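Local coordinates for cysteine desulfurase (Thermococcus onnurineus, PDB 5B89), which probably catalyses the pyridoxal-phosphate-dependent removal of sulfur from L-cysteine, passing it to a sulfur carrier and leaving L-alanine, at residues Glu84-Val89 / Glu98-Thr103; Gly94-Glu99 / Ile249-Phe254; Lys236-Pro241 / Ile295-Gly300. All blocks are in the same frame, centred on the assembly; numbering follows the deposited sequence.

Contact 1: Glu84-Val89 / Glu98-Thr103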
loop_
_atom_site.group_PDB
_atom_site.type_symbol
_atom_site.label_atom_id
_atom_site.label_comp_id
_atom_site.label_asym_id
_atom_site.label_seq_id
_atom_site.Cartn_x
_atom_site.Cartn_y
_atom_site.Cartn_z
ATOM N N GLU B 84 17.393 -0.330 6.201
ATOM C CA GLU B 84 17.421 -0.087 7.679
ATOM C C GLU B 84 16.023 -0.347 8.309
ATOM O O GLU B 84 15.894 -0.924 9.402
ATOM C CB GLU B 84 17.974 1.247 8.030
ATOM C CG GLU B 84 17.982 1.629 9.463
ATOM C CD GLU B 84 18.169 3.137 9.722
ATOM O OE1 GLU B 84 17.310 4.023 9.507
ATOM O OE2 GLU B 84 19.262 3.487 10.296
ATOM N N SER B 85 14.975 0.157 7.651
ATOM C CA SER B 85 13.632 0.091 8.177
ATOM C C SER B 85 13.217 -1.386 8.172
ATOM O O SER B 85 12.602 -1.767 9.165
ATOM C CB SER B 85 12.727 0.911 7.197
ATOM O OG SER B 85 13.064 2.286 7.238
ATOM N N ARG B 86 13.524 -2.174 7.177
ATOM C CA ARG B 86 13.183 -3.557 7.208
ATOM C C ARG B 86 13.918 -4.261 8.368
ATOM O O ARG B 86 13.361 -5.089 9.005
ATOM C CB ARG B 86 13.571 -4.263 5.925
ATOM C CG ARG B 86 12.923 -5.620 5.734
ATOM C CD ARG B 86 13.494 -6.415 4.582
ATOM N NE ARG B 86 13.449 -5.719 3.311
ATOM C CZ ARG B 86 12.381 -5.603 2.559
ATOM N NH1 ARG B 86 11.212 -6.100 2.888
ATOM N NH2 ARG B 86 12.502 -4.926 1.441
ATOM N N LYS B 87 15.187 -3.933 8.571
ATOM C CA LYS B 87 15.913 -4.534 9.742
ATOM C C LYS B 87 15.270 -4.152 11.015
ATOM O O LYS B 87 15.231 -4.984 11.970
ATOM C CB LYS B 87 17.411 -4.121 9.663
ATOM C CG LYS B 87 18.243 -4.879 10.712
ATOM C CD LYS B 87 18.375 -6.350 10.438
ATOM C CE LYS B 87 19.333 -6.922 11.461
ATOM N NZ LYS B 87 19.308 -8.370 11.276
ATOM N N ILE B 88 14.872 -2.911 11.223
ATOM C CA ILE B 88 14.244 -2.470 12.453
ATOM C C ILE B 88 12.944 -3.301 12.680
ATOM O O ILE B 88 12.640 -3.673 13.804
ATOM C CB ILE B 88 14.017 -0.923 12.462
ATOM C CG1 ILE B 88 15.370 -0.232 12.631
ATOM C CG2 ILE B 88 13.018 -0.479 13.466
ATOM C CD1 ILE B 88 15.325 1.255 12.252
ATOM N N VAL B 89 12.123 -3.487 11.635
ATOM C CA VAL B 89 10.879 -4.241 11.778
ATOM C C VAL B 89 11.237 -5.699 12.141
ATOM O O VAL B 89 10.594 -6.296 13.008
ATOM C CB VAL B 89 10.101 -4.191 10.445
ATOM C CG1 VAL B 89 8.926 -5.159 10.531
ATOM C CG2 VAL B 89 9.615 -2.790 10.215
ATOM N N GLU B 98 15.243 -11.112 5.846
ATOM C CA GLU B 98 14.627 -11.607 4.671
ATOM C C GLU B 98 13.191 -12.167 4.785
ATOM O O GLU B 98 12.573 -12.468 3.806
ATOM C CB GLU B 98 15.498 -12.667 3.996
ATOM C CG GLU B 98 15.833 -13.847 4.817
ATOM C CD GLU B 98 17.175 -13.645 5.519
ATOM O OE1 GLU B 98 17.590 -12.573 6.056
ATOM O OE2 GLU B 98 17.768 -14.811 5.636
ATOM N N GLU B 99 12.798 -12.292 6.051
ATOM C CA GLU B 99 11.467 -12.828 6.334
ATOM C C GLU B 99 10.392 -11.710 6.420
ATOM O O GLU B 99 9.218 -12.055 6.665
ATOM C CB GLU B 99 11.459 -13.584 7.655
ATOM C CG GLU B 99 12.321 -14.865 7.610
ATOM C CD GLU B 99 12.579 -15.539 8.970
ATOM O OE1 GLU B 99 12.468 -16.861 8.982
ATOM O OE2 GLU B 99 12.789 -14.840 9.979
ATOM N N ILE B 100 10.815 -10.458 6.277
ATOM C CA ILE B 100 9.881 -9.298 6.362
ATOM C C ILE B 100 9.472 -8.794 5.006
ATOM O O ILE B 100 10.379 -8.454 4.210
ATOM C CB ILE B 100 10.454 -8.182 7.191
ATOM C CG1 ILE B 100 10.821 -8.607 8.644
ATOM C CG2 ILE B 100 9.600 -6.935 7.157
ATOM C CD1 ILE B 100 9.606 -9.101 9.365
ATOM N N VAL B 101 8.165 -8.796 4.721
ATOM C CA VAL B 101 7.615 -8.245 3.460
ATOM C C VAL B 101 6.744 -7.049 3.847
ATOM O O VAL B 101 5.897 -7.123 4.740
ATOM C CB VAL B 101 6.797 -9.283 2.746
ATOM C CG1 VAL B 101 6.032 -8.809 1.488
ATOM C CG2 VAL B 101 7.662 -10.520 2.335
ATOM N N PHE B 102 6.880 -5.932 3.132
ATOM C CA PHE B 102 5.997 -4.812 3.317
ATOM C C PHE B 102 4.801 -4.907 2.402
ATOM O O PHE B 102 4.870 -5.196 1.210
ATOM C CB PHE B 102 6.744 -3.494 3.107
ATOM C CG PHE B 102 7.761 -3.195 4.166
ATOM C CD1 PHE B 102 7.324 -2.981 5.463
ATOM C CD2 PHE B 102 9.126 -3.076 3.910
ATOM C CE1 PHE B 102 8.220 -2.703 6.478
ATOM C CE2 PHE B 102 10.004 -2.756 4.933
ATOM C CZ PHE B 102 9.578 -2.515 6.190
ATOM N N THR B 103 3.662 -4.597 2.999
ATOM C CA THR B 103 2.351 -4.575 2.380
ATOM C C THR B 103 1.664 -3.247 2.703
ATOM O O THR B 103 2.263 -2.394 3.241
ATOM C CB THR B 103 1.463 -5.712 2.938
ATOM O OG1 THR B 103 1.238 -5.482 4.313
ATOM C CG2 THR B 103 2.167 -7.032 2.778
#
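Arg86 and Ile100 carry the polar and much of the apolar part of this contact, their side chains sliding past each other in opposite directions. CG of Arg86 lies 3.8 Å from CB of Ile100, and beyond it the chain bends at chi3 (-56°), which turns NE aside from the straight course of the aliphatic part. The guanidinium then reaches back to the strand: NH1 of Arg86 donates to the carbonyl O of Ile100 at 2.8 Å. That bond is bent, with an N-H...O angle of 133°, and the donor stands above the carbonyl plane. NH1 has a second, charged partner in Glu285, whose OE2 also accepts from the backbone N of Phe102, so one carboxylate oxygen ties the arginine to the strand. CE2 of Phe102 lies over one face of the guanidinium, toward its rim, the two planes 41° apart. In the class-V aminotransferase fold this is a helix packed on a sheet: helix 73-93 returns through a short loop into strand 100-103, which is outermost within this chain in the seven-stranded mixed sheet, and the axes of the two short segments approach to 9.0 Å. The closely packed part is made by Arg86, Val89, Ile100 and Phe102, all buried. In its apolar portion CG1 of Val89 touches CG2 of Ile100 at 3.9 Å, and CG2 of Val89 meets the edge of the Phe102 ring at CE1, 4.0 Å away. Val246 of the adjoining strand packs against both Val89 and Phe102. By contrast, Lys87 points away on the exposed side of the helix, where its NZ makes a long, weak ion pair with Asp91 and stays 6.9 Å from OE1 of the partly exposed Glu98.

Contact 2: Gly94-Glu99 / Ile249-Phe254; sequences GAKFEE and IREEFF
Glu99 anchors the contact with two bonds to the 249-254 segment. OE1 of Glu99 accepts the backbone N-H of Glu251 at 2.8 Å, while the backbone O of Glu99 takes Ile249 N at 2.9 Å in a nearly straight bond (170°). The second of these belongs to the antiparallel pairing of strands 100-103 and 245-249, and the contact sits at the end of that pair, between the 3-10 turn 97-99 that precedes one strand and the 3-10 turn starting at Glu251 that follows the other. The other carboxylate oxygen of Glu99, OE2, is held from its own segment by Lys96 N at 2.8 Å. Both oxygens are met on their anti sides, and the two bonds together fix the rotation of the carboxylate. An alanine at Glu99 would probably leave the N-H groups of Lys96 and Glu251 without this acceptor, though the backbone bond to Ile249 would stay. Farther out, the extended chain of Lys96 crosses Glu251 obliquely and forms a salt bridge: NZ of Lys96 lies 2.8 Å from OE2 of Glu251, on its syn side, with a weak second bond to OE1. The ammonium may also temper the repulsion among the nearby carboxylates, since OE1 of Glu251 comes within 4.3 Å of OE2 of Glu98. Packing completes the contact through Phe254, whose ring has CA of Glu251 over the centre of one face. At the ring edge, CG of Glu98 lies in plane, 4.0 Å from CE2 of Phe254. The carbonyl O of Glu98 approaches the same ring obliquely, 3.4 Å from CZ of Phe254.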
loop_
_atom_site.group_PDB
_atom_site.type_symbol
_atom_site.label_atom_id
_atom_site.label_comp_id
_atom_site.label_asym_id
_atom_site.label_seq_id
_atom_site.Cartn_x
_atom_site.Cartn_y
_atom_site.Cartn_z
ATOM N N GLY B 94 11.515 -10.223 16.196
ATOM C CA GLY B 94 12.417 -11.400 16.348
ATOM C C GLY B 94 12.607 -12.150 15.081
ATOM O O GLY B 94 12.996 -13.397 15.123
ATOM N N ALA B 95 12.436 -11.588 13.879
ATOM C CA ALA B 95 12.618 -12.258 12.610
ATOM C C ALA B 95 13.959 -11.928 11.964
ATOM O O ALA B 95 14.609 -10.974 12.418
ATOM C CB ALA B 95 11.516 -11.787 11.674
ATOM N N LYS B 96 14.272 -12.636 10.922
ATOM C CA LYS B 96 15.430 -12.294 10.079
ATOM C C LYS B 96 14.956 -11.225 9.088
ATOM O O LYS B 96 13.763 -11.186 8.687
ATOM C CB LYS B 96 15.932 -13.475 9.304
ATOM C CG LYS B 96 16.410 -14.672 10.213
ATOM C CD LYS B 96 16.917 -15.811 9.323
ATOM C CE LYS B 96 17.439 -17.028 10.121
ATOM N NZ LYS B 96 18.154 -17.935 9.176
ATOM N N PHE B 97 15.915 -10.436 8.626
ATOM C CA PHE B 97 15.659 -9.421 7.546
ATOM C C PHE B 97 14.878 -9.987 6.430
ATOM O O PHE B 97 13.864 -9.355 5.990
ATOM C CB PHE B 97 17.059 -9.010 7.037
ATOM C CG PHE B 97 17.024 -7.942 5.941
ATOM C CD1 PHE B 97 16.998 -6.608 6.285
ATOM C CD2 PHE B 97 17.066 -8.290 4.616
ATOM C CE1 PHE B 97 17.017 -5.651 5.254
ATOM C CE2 PHE B 97 17.032 -7.312 3.606
ATOM C CZ PHE B 97 17.042 -6.028 3.977
ATOM N N GLU B 98 15.243 -11.112 5.846
ATOM C CA GLU B 98 14.627 -11.607 4.671
ATOM C C GLU B 98 13.191 -12.167 4.785
ATOM O O GLU B 98 12.573 -12.468 3.806
ATOM C CB GLU B 98 15.498 -12.667 3.996
ATOM C CG GLU B 98 15.833 -13.847 4.817
ATOM C CD GLU B 98 17.175 -13.645 5.519
ATOM O OE1 GLU B 98 17.590 -12.573 6.056
ATOM O OE2 GLU B 98 17.768 -14.811 5.636
ATOM N N GLU B 99 12.798 -12.292 6.051
ATOM C CA GLU B 99 11.467 -12.828 6.334
ATOM C C GLU B 99 10.392 -11.710 6.420
ATOM O O GLU B 99 9.218 -12.055 6.665
ATOM C CB GLU B 99 11.459 -13.584 7.655
ATOM C CG GLU B 99 12.321 -14.865 7.610
ATOM C CD GLU B 99 12.579 -15.539 8.970
ATOM O OE1 GLU B 99 12.468 -16.861 8.982
ATOM O OE2 GLU B 99 12.789 -14.840 9.979
ATOM N N ILE B 249 7.074 -13.947 6.861
ATOM C CA ILE B 249 7.097 -15.294 6.245
ATOM C C ILE B 249 8.286 -16.028 6.734
ATOM O O ILE B 249 9.443 -15.686 6.453
ATOM C CB ILE B 249 7.172 -15.213 4.731
ATOM C CG1 ILE B 249 6.030 -14.369 4.123
ATOM C CG2 ILE B 249 7.253 -16.599 4.121
ATOM C CD1 ILE B 249 6.186 -14.071 2.662
ATOM N N ARG B 250 8.065 -17.053 7.584
ATOM C CA ARG B 250 9.238 -17.822 8.049
ATOM C C ARG B 250 9.940 -18.558 6.879
ATOM O O ARG B 250 9.327 -19.031 5.957
ATOM C CB ARG B 250 8.664 -18.847 9.063
ATOM C CG ARG B 250 9.752 -19.641 9.790
ATOM C CD ARG B 250 9.374 -20.254 11.111
ATOM N NE ARG B 250 8.599 -21.328 10.765
ATOM C CZ ARG B 250 9.041 -22.607 10.674
ATOM N NH1 ARG B 250 10.356 -22.906 10.749
ATOM N NH2 ARG B 250 8.140 -23.593 10.443
ATOM N N GLU B 251 11.266 -18.509 7.006
ATOM C CA GLU B 251 12.100 -18.944 5.898
ATOM C C GLU B 251 11.859 -20.344 5.382
ATOM O O GLU B 251 12.031 -20.644 4.208
ATOM C CB GLU B 251 13.583 -18.730 6.237
ATOM C CG GLU B 251 14.147 -19.550 7.320
ATOM C CD GLU B 251 15.639 -19.278 7.618
ATOM O OE1 GLU B 251 16.313 -18.668 6.783
ATOM O OE2 GLU B 251 16.051 -19.660 8.710
ATOM N N GLU B 252 11.410 -21.229 6.293
ATOM C CA GLU B 252 11.040 -22.493 5.835
ATOM C C GLU B 252 9.968 -22.574 4.785
ATOM O O GLU B 252 9.819 -23.580 4.052
ATOM C CB GLU B 252 10.761 -23.409 6.999
ATOM C CG GLU B 252 9.351 -23.716 7.296
ATOM C CD GLU B 252 9.221 -25.043 8.075
ATOM O OE1 GLU B 252 8.354 -25.912 7.731
ATOM O OE2 GLU B 252 9.994 -25.217 9.053
ATOM N N PHE B 253 9.134 -21.505 4.574
ATOM C CA PHE B 253 8.173 -21.422 3.541
ATOM C C PHE B 253 8.568 -20.708 2.288
ATOM O O PHE B 253 7.755 -20.623 1.376
ATOM C CB PHE B 253 6.881 -20.732 4.137
ATOM C CG PHE B 253 6.275 -21.586 5.205
ATOM C CD1 PHE B 253 5.339 -22.586 4.890
ATOM C CD2 PHE B 253 6.727 -21.455 6.496
ATOM C CE1 PHE B 253 4.843 -23.408 5.922
ATOM C CE2 PHE B 253 6.241 -22.299 7.466
ATOM C CZ PHE B 253 5.326 -23.237 7.166
ATOM N N PHE B 254 9.841 -20.304 2.169
ATOM C CA PHE B 254 10.239 -19.614 0.901
ATOM C C PHE B 254 10.062 -20.526 -0.320
ATOM O O PHE B 254 9.826 -20.001 -1.377
ATOM C CB PHE B 254 11.647 -19.131 1.024
ATOM C CG PHE B 254 11.900 -18.043 2.020
ATOM C CD1 PHE B 254 10.866 -17.262 2.638
ATOM C CD2 PHE B 254 13.187 -17.654 2.378
ATOM C CE1 PHE B 254 11.207 -16.203 3.447
ATOM C CE2 PHE B 254 13.492 -16.621 3.218
ATOM C CZ PHE B 254 12.447 -15.866 3.758
#

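Contact 3: Lys236-Pro241 / Ile295-Gly300; sequences KGPMGP and IGLAAG. With PLP (pyridoxal-5'-phosphate), chain G; ALA (alanine), chain H.
Gly240 and Leu297 bring the two backbones closest, their CA atoms 4.4 Å apart. The 236-241 loop of this aminotransferase-type fold begins with the cofactor lysine, Lys236, and opens with a type I beta turn from Lys236 to Met239, closed by a bond from Met239 N to Lys236 O. Its continuation lies against helix 291-307 on a side lined by Gly296 and Gly300. Close packing depends on these glycines: a CB on Gly296 would fall 2.9 Å from CG of Pro241, and one on Gly300 would run into the carbonyl O of Pro238. The carbonyl O of Pro238 instead receives a CA-H...O contact from CA of Gly300 at 3.2 Å, with an angle of 123° at the hydrogen. Side chains add two proline contacts. CD of Pro241 rests on the helix backbone, 3.5 Å from Leu297 N, while the same residue also packs on Tyr60 of the second subunit. CB of Pro238 touches CD1 of Leu297 at 3.7 Å. Lys236 reaches away from the helix to the active site, where Ser107, Gln213, Ser233 and His235 of this chain, and Thr288 of the second subunit, hydrogen-bond the pyridoxal phosphate. The bound alanine is hydrogen-bonded by Asn185 and Arg391. The lysine chain is extended beyond CG, and NZ of Lys236 is covalently bonded to C4A of the pyridoxal phosphate at 1.4 Å.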
loop_
_atom_site.group_PDB
_atom_site.type_symbol
_atom_site.label_atom_id
_atom_site.label_comp_id
_atom_site.label_asym_id
_atom_site.label_seq_id
_atom_site.Cartn_x
_atom_site.Cartn_y
_atom_site.Cartn_z
ATOM N N LYS B 236 -1.476 1.333 13.531
ATOM C CA LYS B 236 -2.070 0.986 14.811
ATOM C C LYS B 236 -1.078 1.140 15.962
ATOM O O LYS B 236 -0.544 2.164 16.077
ATOM C CB LYS B 236 -2.734 -0.392 14.745
ATOM C CG LYS B 236 -4.002 -0.380 13.857
ATOM C CD LYS B 236 -4.683 -1.710 13.701
ATOM C CE LYS B 236 -5.936 -1.639 12.814
ATOM N NZ LYS B 236 -6.802 -2.715 13.309
ATOM N N GLY B 237 -0.852 0.112 16.784
ATOM C CA GLY B 237 -0.029 0.307 17.904
ATOM C C GLY B 237 1.377 0.811 17.667
ATOM O O GLY B 237 1.970 1.488 18.523
ATOM N N PRO B 238 2.025 0.469 16.525
ATOM C CA PRO B 238 3.406 0.915 16.300
ATOM C C PRO B 238 3.573 2.446 16.112
ATOM O O PRO B 238 4.719 2.878 15.939
ATOM C CB PRO B 238 3.845 0.192 14.994
ATOM C CG PRO B 238 3.040 -1.053 15.027
ATOM C CD PRO B 238 1.701 -0.629 15.586
ATOM N N MET B 239 2.472 3.200 16.021
ATOM C CA MET B 239 2.506 4.684 15.964
ATOM C C MET B 239 3.144 5.085 14.590
ATOM O O MET B 239 3.777 6.159 14.523
ATOM C CB MET B 239 3.264 5.351 17.154
ATOM C CG MET B 239 2.368 5.174 18.363
ATOM S SD MET B 239 3.107 6.174 19.724
ATOM C CE MET B 239 2.699 5.309 21.186
ATOM N N GLY B 240 2.980 4.311 13.559
ATOM C CA GLY B 240 3.428 4.594 12.218
ATOM C C GLY B 240 2.336 5.206 11.402
ATOM O O GLY B 240 1.230 5.450 11.770
ATOM N N PRO B 241 2.742 5.462 10.140
ATOM C CA PRO B 241 1.818 6.047 9.151
ATOM C C PRO B 241 0.815 5.092 8.591
ATOM O O PRO B 241 0.944 3.843 8.842
ATOM C CB PRO B 241 2.706 6.574 8.017
ATOM C CG PRO B 241 3.818 5.565 8.043
ATOM C CD PRO B 241 4.065 5.204 9.550
ATOM N N ILE B 295 9.873 3.889 6.248
ATOM C CA ILE B 295 10.704 4.765 7.067
ATOM C C ILE B 295 9.938 5.283 8.236
ATOM O O ILE B 295 10.441 5.355 9.369
ATOM C CB ILE B 295 11.301 5.877 6.154
ATOM C CG1 ILE B 295 12.319 5.269 5.210
ATOM C CG2 ILE B 295 11.914 7.045 7.000
ATOM C CD1 ILE B 295 12.717 6.161 3.984
ATOM N N GLY B 296 8.689 5.673 8.014
ATOM C CA GLY B 296 7.844 6.089 9.120
ATOM C C GLY B 296 7.548 5.010 10.169
ATOM O O GLY B 296 7.555 5.305 11.381
ATOM N N LEU B 297 7.335 3.837 9.623
ATOM C CA LEU B 297 7.086 2.697 10.552
ATOM C C LEU B 297 8.328 2.426 11.375
ATOM O O LEU B 297 8.172 2.204 12.581
ATOM C CB LEU B 297 6.635 1.475 9.768
ATOM C CG LEU B 297 6.478 0.162 10.591
ATOM C CD1 LEU B 297 5.568 0.371 11.733
ATOM C CD2 LEU B 297 6.042 -0.966 9.701
ATOM N N ALA B 298 9.501 2.431 10.785
ATOM C CA ALA B 298 10.763 2.222 11.564
ATOM C C ALA B 298 10.902 3.299 12.580
ATOM O O ALA B 298 11.270 3.013 13.750
ATOM C CB ALA B 298 11.935 2.150 10.616
ATOM N N ALA B 299 10.518 4.532 12.315
ATOM C CA ALA B 299 10.542 5.575 13.303
ATOM C C ALA B 299 9.568 5.367 14.366
ATOM O O ALA B 299 9.903 5.618 15.530
ATOM C CB ALA B 299 10.321 6.970 12.604
ATOM N N GLY B 300 8.373 4.862 14.101
ATOM C CA GLY B 300 7.379 4.528 15.145
ATOM C C GLY B 300 7.900 3.410 15.996
ATOM O O GLY B 300 7.778 3.574 17.240
HETATM N N1 PLP G . -7.230 -7.649 12.451
HETATM C C2 PLP G . -7.410 -7.059 13.665
HETATM C C2A PLP G . -7.447 -7.882 14.934
HETATM C C3 PLP G . -7.600 -5.666 13.666
HETATM O O3 PLP G . -7.779 -5.028 14.850
HETATM C C4 PLP G . -7.518 -4.931 12.456
HETATM C C4A PLP G . -7.801 -3.378 12.521
HETATM C C5 PLP G . -7.244 -5.637 11.256
HETATM C C6 PLP G . -7.119 -7.009 11.250
HETATM C C5A PLP G . -7.203 -4.853 9.948
HETATM O O4P PLP G . -6.044 -3.964 9.966
HETATM P P PLP G . -5.969 -3.062 8.709
HETATM O O1P PLP G . -4.820 -2.215 8.976
HETATM O O2P PLP G . -7.283 -2.277 8.692
HETATM O O3P PLP G . -5.872 -3.917 7.534
HETATM N N ALA H . -9.113 -3.151 13.270
HETATM C CA ALA H . -9.675 -1.715 13.371
HETATM C C ALA H . -11.083 -1.523 13.984
HETATM O O ALA H . -11.498 -2.469 14.696
HETATM C CB ALA H . -9.676 -0.889 12.069
HETATM O OXT ALA H . -11.800 -0.456 13.927
#

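Overall arrangement
From the N terminus, helix 73-93 leads into contact 1, which closes the short loop after that helix (94-99) by folding strand 100-103 back onto it. Contact 2 begins on that same loop, shares Glu98 and Glu99 with contact 1, and waits some 150 residues for its partner after strand 245-249. Contact 3 opens inside that long span, at the loop before strand 245-249, and closes later on helix 291-307, so contacts 2 and 3 cross while 1 and 3 stand in series. Contacts 1 and 3 touch where Ser85 and Ile88 meet Ala298, joining the two helices; contacts 2 and 3 remain about 11 Å apart at their nearest atoms.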